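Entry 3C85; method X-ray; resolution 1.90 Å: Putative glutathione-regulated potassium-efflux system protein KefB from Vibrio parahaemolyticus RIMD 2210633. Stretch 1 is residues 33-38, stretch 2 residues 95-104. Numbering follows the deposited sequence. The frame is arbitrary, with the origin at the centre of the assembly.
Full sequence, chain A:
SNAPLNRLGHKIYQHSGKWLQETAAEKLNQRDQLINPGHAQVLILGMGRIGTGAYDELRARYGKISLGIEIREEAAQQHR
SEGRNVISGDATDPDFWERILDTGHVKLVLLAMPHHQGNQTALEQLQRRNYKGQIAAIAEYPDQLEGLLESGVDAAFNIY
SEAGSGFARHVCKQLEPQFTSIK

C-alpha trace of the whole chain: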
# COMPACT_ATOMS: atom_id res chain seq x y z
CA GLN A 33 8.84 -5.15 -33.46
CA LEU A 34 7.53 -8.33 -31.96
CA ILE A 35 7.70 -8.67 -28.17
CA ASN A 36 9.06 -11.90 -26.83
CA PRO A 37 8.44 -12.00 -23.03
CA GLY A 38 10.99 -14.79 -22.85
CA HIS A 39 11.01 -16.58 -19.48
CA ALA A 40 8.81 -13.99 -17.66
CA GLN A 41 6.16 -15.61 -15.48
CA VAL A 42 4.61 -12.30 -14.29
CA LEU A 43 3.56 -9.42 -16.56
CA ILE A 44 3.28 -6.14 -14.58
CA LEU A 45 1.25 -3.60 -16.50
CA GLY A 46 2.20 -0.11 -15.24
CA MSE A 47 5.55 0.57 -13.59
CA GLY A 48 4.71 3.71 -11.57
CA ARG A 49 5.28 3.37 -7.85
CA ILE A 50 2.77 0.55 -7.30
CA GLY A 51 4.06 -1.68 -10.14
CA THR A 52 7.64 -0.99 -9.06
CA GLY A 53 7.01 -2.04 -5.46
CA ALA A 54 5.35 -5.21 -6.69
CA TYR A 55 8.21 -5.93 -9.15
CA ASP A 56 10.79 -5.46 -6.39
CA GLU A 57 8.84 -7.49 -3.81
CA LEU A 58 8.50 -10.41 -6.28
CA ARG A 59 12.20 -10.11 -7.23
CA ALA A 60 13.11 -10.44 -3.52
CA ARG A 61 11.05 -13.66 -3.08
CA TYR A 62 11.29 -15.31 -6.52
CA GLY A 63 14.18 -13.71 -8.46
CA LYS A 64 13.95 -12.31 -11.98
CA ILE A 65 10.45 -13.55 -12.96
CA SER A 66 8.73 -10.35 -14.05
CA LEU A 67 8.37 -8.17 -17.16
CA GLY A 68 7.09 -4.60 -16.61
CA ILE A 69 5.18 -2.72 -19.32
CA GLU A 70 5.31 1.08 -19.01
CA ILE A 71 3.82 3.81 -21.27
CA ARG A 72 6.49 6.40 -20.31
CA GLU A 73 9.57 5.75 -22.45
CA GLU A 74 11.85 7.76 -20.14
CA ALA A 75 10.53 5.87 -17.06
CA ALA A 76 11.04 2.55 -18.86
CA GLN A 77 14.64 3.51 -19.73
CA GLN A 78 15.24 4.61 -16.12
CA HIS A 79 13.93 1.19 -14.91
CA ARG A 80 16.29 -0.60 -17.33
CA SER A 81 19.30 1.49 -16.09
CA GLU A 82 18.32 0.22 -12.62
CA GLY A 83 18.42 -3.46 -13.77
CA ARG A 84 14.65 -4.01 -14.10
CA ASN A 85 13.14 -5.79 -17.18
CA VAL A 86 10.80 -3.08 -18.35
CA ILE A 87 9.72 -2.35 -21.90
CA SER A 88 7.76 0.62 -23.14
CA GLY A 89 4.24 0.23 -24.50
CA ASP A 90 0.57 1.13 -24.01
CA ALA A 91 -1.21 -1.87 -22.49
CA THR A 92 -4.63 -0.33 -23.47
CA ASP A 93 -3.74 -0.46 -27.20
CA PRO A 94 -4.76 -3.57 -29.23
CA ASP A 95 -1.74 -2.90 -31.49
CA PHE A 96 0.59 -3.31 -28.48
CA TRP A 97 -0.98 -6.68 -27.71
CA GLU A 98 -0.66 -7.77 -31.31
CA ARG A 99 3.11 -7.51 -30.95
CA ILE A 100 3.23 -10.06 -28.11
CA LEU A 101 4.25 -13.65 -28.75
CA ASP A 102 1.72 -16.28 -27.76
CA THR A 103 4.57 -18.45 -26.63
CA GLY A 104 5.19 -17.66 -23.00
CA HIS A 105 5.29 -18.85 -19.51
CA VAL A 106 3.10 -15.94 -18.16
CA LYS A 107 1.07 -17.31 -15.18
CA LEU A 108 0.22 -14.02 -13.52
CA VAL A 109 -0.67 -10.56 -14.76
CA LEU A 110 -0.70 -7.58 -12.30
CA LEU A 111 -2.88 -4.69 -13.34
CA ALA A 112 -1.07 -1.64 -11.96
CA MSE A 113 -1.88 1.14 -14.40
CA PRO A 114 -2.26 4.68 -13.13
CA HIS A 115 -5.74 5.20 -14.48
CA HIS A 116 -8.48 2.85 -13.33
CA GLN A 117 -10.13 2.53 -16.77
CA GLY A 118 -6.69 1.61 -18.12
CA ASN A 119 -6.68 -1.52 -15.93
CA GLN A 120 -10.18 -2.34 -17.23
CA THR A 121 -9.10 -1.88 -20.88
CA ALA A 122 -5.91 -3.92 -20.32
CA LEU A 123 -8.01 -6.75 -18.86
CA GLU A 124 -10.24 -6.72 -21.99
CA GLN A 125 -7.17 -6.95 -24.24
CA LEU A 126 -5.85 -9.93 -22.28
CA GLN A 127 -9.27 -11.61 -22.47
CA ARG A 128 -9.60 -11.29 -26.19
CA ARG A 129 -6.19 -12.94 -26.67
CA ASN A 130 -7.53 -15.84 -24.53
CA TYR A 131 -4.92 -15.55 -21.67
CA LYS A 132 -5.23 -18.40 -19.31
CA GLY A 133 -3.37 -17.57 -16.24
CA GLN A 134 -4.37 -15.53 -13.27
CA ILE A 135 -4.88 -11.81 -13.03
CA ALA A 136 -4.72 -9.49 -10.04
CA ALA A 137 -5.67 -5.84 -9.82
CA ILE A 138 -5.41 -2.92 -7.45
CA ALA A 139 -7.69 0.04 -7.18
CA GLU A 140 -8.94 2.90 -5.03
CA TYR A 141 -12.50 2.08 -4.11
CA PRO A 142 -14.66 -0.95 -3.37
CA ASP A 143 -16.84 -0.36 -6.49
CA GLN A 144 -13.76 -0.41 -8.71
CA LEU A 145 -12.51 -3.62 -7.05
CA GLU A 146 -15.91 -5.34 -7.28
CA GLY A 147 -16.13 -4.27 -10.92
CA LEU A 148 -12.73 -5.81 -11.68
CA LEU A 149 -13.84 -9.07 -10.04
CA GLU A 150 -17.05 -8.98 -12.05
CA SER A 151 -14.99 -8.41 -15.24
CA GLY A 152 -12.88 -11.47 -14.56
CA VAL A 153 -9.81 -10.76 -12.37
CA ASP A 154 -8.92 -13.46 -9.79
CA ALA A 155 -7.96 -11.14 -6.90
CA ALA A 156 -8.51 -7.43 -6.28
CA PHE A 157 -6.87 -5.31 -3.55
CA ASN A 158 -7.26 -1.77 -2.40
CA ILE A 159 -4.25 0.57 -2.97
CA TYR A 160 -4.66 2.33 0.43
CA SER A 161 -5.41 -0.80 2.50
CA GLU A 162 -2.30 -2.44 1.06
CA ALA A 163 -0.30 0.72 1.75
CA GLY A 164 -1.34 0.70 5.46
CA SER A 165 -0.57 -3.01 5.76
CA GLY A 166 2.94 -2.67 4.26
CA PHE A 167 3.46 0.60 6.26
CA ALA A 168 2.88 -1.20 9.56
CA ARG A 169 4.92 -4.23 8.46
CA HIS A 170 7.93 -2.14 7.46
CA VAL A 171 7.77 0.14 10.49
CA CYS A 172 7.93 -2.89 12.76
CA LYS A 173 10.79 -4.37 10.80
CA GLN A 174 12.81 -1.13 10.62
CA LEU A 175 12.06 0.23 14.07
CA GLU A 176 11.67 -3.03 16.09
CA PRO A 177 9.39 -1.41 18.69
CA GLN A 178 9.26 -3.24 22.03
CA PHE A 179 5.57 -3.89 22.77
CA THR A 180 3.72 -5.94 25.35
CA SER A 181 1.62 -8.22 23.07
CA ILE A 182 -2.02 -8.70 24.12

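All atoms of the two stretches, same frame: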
# COMPACT_ATOMS: atom_id res chain seq x y z
N GLN A 33 8.83 -5.70 -34.84
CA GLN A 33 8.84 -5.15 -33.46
C GLN A 33 8.05 -6.07 -32.56
O GLN A 33 7.29 -5.62 -31.71
CB GLN A 33 8.26 -3.74 -33.44
CG GLN A 33 7.09 -3.54 -34.39
CD GLN A 33 6.77 -2.07 -34.56
OE1 GLN A 33 6.57 -1.59 -35.69
NE2 GLN A 33 6.72 -1.34 -33.45
N LEU A 34 8.23 -7.36 -32.77
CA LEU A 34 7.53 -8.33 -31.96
C LEU A 34 8.11 -8.28 -30.55
O LEU A 34 9.27 -7.92 -30.37
CB LEU A 34 7.62 -9.72 -32.58
CG LEU A 34 6.82 -9.87 -33.87
CD1 LEU A 34 6.98 -11.27 -34.47
CD2 LEU A 34 5.33 -9.53 -33.64
N ILE A 35 7.28 -8.61 -29.57
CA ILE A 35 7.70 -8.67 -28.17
C ILE A 35 7.67 -10.10 -27.70
O ILE A 35 6.61 -10.73 -27.61
CB ILE A 35 6.82 -7.80 -27.25
CG1 ILE A 35 6.96 -6.33 -27.64
CG2 ILE A 35 7.20 -8.03 -25.75
CD1 ILE A 35 5.83 -5.43 -27.10
N ASN A 36 8.87 -10.61 -27.42
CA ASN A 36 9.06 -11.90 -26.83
C ASN A 36 9.30 -11.77 -25.31
O ASN A 36 10.34 -11.25 -24.91
CB ASN A 36 10.25 -12.56 -27.55
CG ASN A 36 10.51 -13.98 -27.07
OD1 ASN A 36 9.88 -14.48 -26.15
ND2 ASN A 36 11.42 -14.65 -27.74
N PRO A 37 8.33 -12.21 -24.47
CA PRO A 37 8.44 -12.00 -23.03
C PRO A 37 9.40 -13.02 -22.41
O PRO A 37 9.65 -12.98 -21.23
CB PRO A 37 7.02 -12.23 -22.52
CG PRO A 37 6.43 -13.21 -23.54
CD PRO A 37 7.10 -12.94 -24.84
N GLY A 38 9.90 -13.93 -23.24
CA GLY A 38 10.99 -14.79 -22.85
C GLY A 38 10.55 -15.68 -21.72
O GLY A 38 9.50 -16.30 -21.81
N ASP A 95 -2.94 -2.79 -30.65
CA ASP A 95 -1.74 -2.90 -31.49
C ASP A 95 -0.51 -3.29 -30.66
O ASP A 95 0.39 -3.96 -31.16
CB ASP A 95 -1.45 -1.59 -32.21
CG ASP A 95 -2.41 -1.31 -33.35
OD1 ASP A 95 -3.29 -2.16 -33.65
OD2 ASP A 95 -2.27 -0.22 -33.97
N PHE A 96 -0.45 -2.85 -29.41
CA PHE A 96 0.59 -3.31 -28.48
C PHE A 96 0.46 -4.81 -28.29
O PHE A 96 1.42 -5.53 -28.45
CB PHE A 96 0.50 -2.62 -27.13
CG PHE A 96 1.40 -3.23 -26.09
CD1 PHE A 96 2.76 -2.98 -26.12
CD2 PHE A 96 0.89 -4.10 -25.12
CE1 PHE A 96 3.61 -3.54 -25.16
CE2 PHE A 96 1.74 -4.67 -24.17
CZ PHE A 96 3.12 -4.40 -24.21
N TRP A 97 -0.75 -5.27 -27.97
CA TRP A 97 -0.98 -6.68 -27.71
C TRP A 97 -0.75 -7.59 -28.92
O TRP A 97 -0.40 -8.77 -28.76
CB TRP A 97 -2.38 -6.87 -27.12
CG TRP A 97 -2.42 -6.36 -25.69
CD1 TRP A 97 -2.86 -5.15 -25.25
CD2 TRP A 97 -1.94 -7.07 -24.54
NE1 TRP A 97 -2.71 -5.06 -23.86
CE2 TRP A 97 -2.14 -6.22 -23.41
CE3 TRP A 97 -1.37 -8.33 -24.35
CZ2 TRP A 97 -1.79 -6.60 -22.11
CZ3 TRP A 97 -1.02 -8.71 -23.05
CH2 TRP A 97 -1.23 -7.85 -21.96
N GLU A 98 -0.87 -7.02 -30.09
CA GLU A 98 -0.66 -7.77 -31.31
C GLU A 98 0.81 -8.08 -31.51
O GLU A 98 1.14 -9.01 -32.19
CB GLU A 98 -1.24 -7.03 -32.52
CG GLU A 98 -2.63 -7.48 -32.91
CD GLU A 98 -2.61 -8.75 -33.71
OE1 GLU A 98 -1.97 -8.76 -34.77
OE2 GLU A 98 -3.21 -9.75 -33.29
N ARG A 99 1.67 -7.31 -30.87
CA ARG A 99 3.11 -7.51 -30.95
C ARG A 99 3.59 -8.67 -30.09
O ARG A 99 4.69 -9.16 -30.29
CB ARG A 99 3.85 -6.23 -30.56
CG ARG A 99 3.65 -5.04 -31.52
CD ARG A 99 4.11 -3.75 -30.88
NE ARG A 99 5.55 -3.74 -30.63
CZ ARG A 99 6.19 -2.91 -29.80
NH1 ARG A 99 5.50 -2.00 -29.13
NH2 ARG A 99 7.51 -2.99 -29.64
N ILE A 100 2.77 -9.12 -29.15
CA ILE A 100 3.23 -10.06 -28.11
C ILE A 100 3.09 -11.54 -28.50
O ILE A 100 2.00 -12.01 -28.82
CB ILE A 100 2.60 -9.77 -26.72
CG1 ILE A 100 3.02 -8.38 -26.23
CG2 ILE A 100 3.01 -10.83 -25.70
CD1 ILE A 100 2.37 -7.93 -24.94
N LEU A 101 4.19 -12.25 -28.42
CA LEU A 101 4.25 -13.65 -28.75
C LEU A 101 3.40 -14.53 -27.87
O LEU A 101 3.52 -14.50 -26.67
CB LEU A 101 5.68 -14.14 -28.67
CG LEU A 101 6.72 -13.57 -29.64
CD1 LEU A 101 6.61 -12.09 -29.77
CD2 LEU A 101 8.12 -14.00 -29.41
N ASP A 102 2.56 -15.35 -28.48
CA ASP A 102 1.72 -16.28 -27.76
C ASP A 102 2.47 -17.33 -26.99
O ASP A 102 1.95 -17.91 -26.10
CB ASP A 102 0.66 -16.91 -28.67
CG ASP A 102 -0.43 -15.95 -29.05
OD1 ASP A 102 -0.52 -14.86 -28.45
OD2 ASP A 102 -1.20 -16.29 -29.95
N THR A 103 3.71 -17.55 -27.36
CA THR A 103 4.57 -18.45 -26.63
C THR A 103 5.03 -17.70 -25.41
O THR A 103 5.41 -16.56 -25.51
CB THR A 103 5.79 -18.92 -27.46
OG1 THR A 103 6.59 -17.79 -27.82
CG2 THR A 103 5.35 -19.59 -28.73
N GLY A 104 4.97 -18.35 -24.25
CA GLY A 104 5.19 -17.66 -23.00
C GLY A 104 4.77 -18.44 -21.75
O GLY A 104 3.74 -19.09 -21.64

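Two segments with little regular structure of their own can be joined firmly when a few backbone amides pair and the side chains close around them. The contact between residues 33-38 and 95-104 of this putative KefB protein is a compact example, burying 555 Å² in total.

It begins at Gln33, whose carbonyl is met by a side chain rather than by backbone. Arg99 NE donates to Gln33 O at 2.8 Å in a nearly straight hydrogen bond, and Arg99 NH2 adds a weak one to Gln33 O at 3.4 Å. The guanidinium lies between two neighbours, with Gln33 NE2 over one face and Ile35 CD1 over the opposite face, so its polar rim serves the carbonyl while an aliphatic carbon covers part of its flat surface.

Leu34 follows, extended, and brings its CA to 3.4 Å from Arg99 O, a CA-H...O contact, while its CB meets Leu101 CD1 at 3.8 Å.

Ile35 is the centre of the pairing. Its N donates to Arg99 O at 2.7 Å, and its O accepts from Leu101 N at 3.0 Å; both bonds are almost linear. Together they grip Ile100 from the residues flanking it, forming a single beta bridge in which the CA atoms of Ile35 and Ile100 lie 4.7 Å apart. The side chain is buried: Ile35 CD1 reaches Phe96 CE1 at 3.5 Å, and Ile35 CB lies 4.0 Å from Ile100 CG1.

Beyond the bridge, Asn36 turns its amide group to its own segment, where Asn36 OD1 accepts from Gly38 N at 3.0 Å. Pro37, with no amide hydrogen to donate, contributes apolar surface instead, its CD 4.3 Å from Leu101 CB. At Gly38 the positive phi suits glycine, and direct contact has ended.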